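Local coordinates for uncharacterized protein (Shigella flexneri 5a str. M90T, PDB 5EUR), which is of unknown function, with a possible but unproven relation to glutathione S-transferases, at residues Tyr5-Ile10 and Leu54-Ala59. Residues are numbered along the deposited sequence; the frame is centred on the assembly and turned at random.
Sequences YRKLDI and LNDIHA
Leu8 and Asp56 join the extended N-terminal segment, just before it enters the edge strand 10-12 of a three-stranded antiparallel sheet, to helix 47-59 in this small, mainly helical fold. An aspartate suits the place because its short carboxylate can accept a backbone N-H of the irregular segment 5-10. The bond from Leu8 N to Asp56 OD2 is 3.0 Å long and nearly straight at 168°, and the N-H comes to OD2 from above the carboxylate plane, about 65° out of it. The other oxygen, OD1, forms a salt bridge with Arg88, so one buried carboxylate on helix 47-59 joins the N-terminal segment to helix 79-99. Packing is tight beneath: Leu8 CB lies 3.7 Å from Asp56 CB, and the two side chains cross at about a right angle. Branched Ile10 and Ile57 extend this apolar side, their CD1 methyls 3.8 Å apart, and Ile57 also meets Val36 of helix 28-43. Lys7 is looser and exposed; its NZ, 6.7 Å from Asp56 OD1, leaves at most a weak long-range attraction. One water donates to Arg6 O and Asp56 OD2; another donates to Leu8 O and to Asp56 O, the latter 2.7 Å from the water oxygen.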
loop_
_atom_site.group_PDB
_atom_site.type_symbol
_atom_site.label_atom_id
_atom_site.label_comp_id
_atom_site.label_asym_id
_atom_site.label_seq_id
_atom_site.Cartn_x
_atom_site.Cartn_y
_atom_site.Cartn_z
ATOM N N TYR A 5 9.987 9.719 -3.958
ATOM C CA TYR A 5 9.288 8.955 -4.974
ATOM C C TYR A 5 9.529 9.591 -6.330
ATOM O O TYR A 5 9.768 10.796 -6.437
ATOM C CB TYR A 5 7.780 8.934 -4.690
ATOM C CG TYR A 5 7.436 8.292 -3.376
ATOM C CD1 TYR A 5 7.027 6.961 -3.323
ATOM C CD2 TYR A 5 7.527 9.001 -2.181
ATOM C CE1 TYR A 5 6.735 6.359 -2.130
ATOM C CE2 TYR A 5 7.239 8.402 -0.984
ATOM C CZ TYR A 5 6.840 7.087 -0.961
ATOM O OH TYR A 5 6.544 6.478 0.225
ATOM N N ARG A 6 9.472 8.772 -7.370
ATOM C CA ARG A 6 9.445 9.340 -8.702
ATOM C C ARG A 6 8.115 10.079 -8.892
ATOM O O ARG A 6 7.196 9.977 -8.073
ATOM C CB ARG A 6 9.660 8.232 -9.733
ATOM C CG ARG A 6 11.058 7.624 -9.569
ATOM C CD ARG A 6 11.477 6.610 -10.620
ATOM N NE ARG A 6 12.807 6.107 -10.270
ATOM C CZ ARG A 6 13.959 6.654 -10.636
ATOM N NH1 ARG A 6 13.983 7.715 -11.437
ATOM N NH2 ARG A 6 15.095 6.109 -10.222
ATOM N N LYS A 7 8.033 10.881 -9.950
ATOM C CA LYS A 7 6.782 11.545 -10.286
ATOM C C LYS A 7 5.642 10.540 -10.329
ATOM O O LYS A 7 5.714 9.543 -11.056
ATOM C CB LYS A 7 6.914 12.253 -11.638
ATOM C CG LYS A 7 5.612 12.866 -12.124
ATOM C CD LYS A 7 4.981 11.935 -13.163
ATOM C CE LYS A 7 3.588 12.359 -13.565
ATOM N NZ LYS A 7 2.974 11.355 -14.466
ATOM N N LEU A 8 4.597 10.794 -9.545
ATOM C CA LEU A 8 3.554 9.792 -9.375
ATOM C C LEU A 8 2.687 9.733 -10.619
ATOM O O LEU A 8 2.126 10.745 -11.049
ATOM C CB LEU A 8 2.702 10.093 -8.144
ATOM C CG LEU A 8 3.426 10.179 -6.796
ATOM C CD1 LEU A 8 2.412 10.473 -5.697
ATOM C CD2 LEU A 8 4.197 8.890 -6.493
ATOM N N ASP A 9 2.588 8.539 -11.186
ATOM C CA ASP A 9 1.789 8.269 -12.373
ATOM C C ASP A 9 0.394 7.924 -11.886
ATOM O O ASP A 9 0.091 6.763 -11.606
ATOM C CB ASP A 9 2.410 7.128 -13.169
ATOM C CG ASP A 9 1.581 6.728 -14.365
ATOM O OD1 ASP A 9 0.738 7.537 -14.808
ATOM O OD2 ASP A 9 1.769 5.596 -14.854
ATOM N N ILE A 10 -0.463 8.943 -11.769
ATOM C CA ILE A 10 -1.815 8.782 -11.241
ATOM C C ILE A 10 -2.823 9.305 -12.255
ATOM O O ILE A 10 -2.761 10.472 -12.659
ATOM C CB ILE A 10 -2.019 9.524 -9.907
ATOM C CG1 ILE A 10 -0.980 9.130 -8.860
ATOM C CG2 ILE A 10 -3.405 9.247 -9.370
ATOM C CD1 ILE A 10 -0.976 10.120 -7.685
ATOM N N LEU A 54 2.592 15.708 -2.562
ATOM C CA LEU A 54 1.310 16.412 -2.591
ATOM C C LEU A 54 1.137 17.217 -3.873
ATOM O O LEU A 54 0.007 17.404 -4.329
ATOM C CB LEU A 54 1.155 17.279 -1.343
ATOM C CG LEU A 54 0.881 16.419 -0.092
ATOM C CD1 LEU A 54 0.893 17.249 1.179
ATOM C CD2 LEU A 54 -0.465 15.694 -0.233
ATOM N N ASN A 55 2.226 17.691 -4.473
ATOM C CA ASN A 55 2.085 18.298 -5.791
ATOM C C ASN A 55 1.591 17.273 -6.809
ATOM O O ASN A 55 0.748 17.589 -7.651
ATOM C CB ASN A 55 3.399 18.939 -6.232
ATOM C CG ASN A 55 3.597 20.334 -5.645
ATOM O OD1 ASN A 55 2.637 21.091 -5.453
ATOM N ND2 ASN A 55 4.845 20.690 -5.391
ATOM N N ASP A 56 2.070 16.027 -6.732
ATOM C CA ASP A 56 1.557 15.015 -7.658
ATOM C C ASP A 56 0.109 14.632 -7.351
ATOM O O ASP A 56 -0.677 14.337 -8.274
ATOM C CB ASP A 56 2.470 13.791 -7.627
ATOM C CG ASP A 56 3.820 14.081 -8.244
ATOM O OD1 ASP A 56 3.941 15.096 -8.987
ATOM O OD2 ASP A 56 4.757 13.317 -7.973
ATOM N N ILE A 57 -0.257 14.618 -6.066
ATOM C CA ILE A 57 -1.645 14.374 -5.682
ATOM C C ILE A 57 -2.547 15.461 -6.262
ATOM O O ILE A 57 -3.579 15.173 -6.877
ATOM C CB ILE A 57 -1.758 14.294 -4.147
ATOM C CG1 ILE A 57 -0.995 13.073 -3.618
ATOM C CG2 ILE A 57 -3.211 14.293 -3.696
ATOM C CD1 ILE A 57 -1.412 11.756 -4.269
ATOM N N HIS A 58 -2.149 16.724 -6.093
ATOM C CA HIS A 58 -2.912 17.853 -6.618
ATOM C C HIS A 58 -3.008 17.788 -8.135
ATOM O O HIS A 58 -4.091 17.973 -8.709
ATOM C CB HIS A 58 -2.236 19.153 -6.174
ATOM C CG HIS A 58 -3.008 20.397 -6.499
ATOM N ND1 HIS A 58 -4.155 20.762 -5.826
ATOM C CD2 HIS A 58 -2.758 21.385 -7.392
ATOM C CE1 HIS A 58 -4.589 21.921 -6.303
ATOM N NE2 HIS A 58 -3.768 22.311 -7.262
ATOM N N ALA A 59 -1.886 17.498 -8.793
ATOM C CA ALA A 59 -1.851 17.440 -10.252
ATOM C C ALA A 59 -2.775 16.368 -10.806
ATOM O O ALA A 59 -3.273 16.501 -11.934
ATOM C CB ALA A 59 -0.424 17.188 -10.729
HETATM O O HOH W 1 6.564 12.226 -6.052
HETATM O O HOH W 2 0.193 13.106 -10.562
#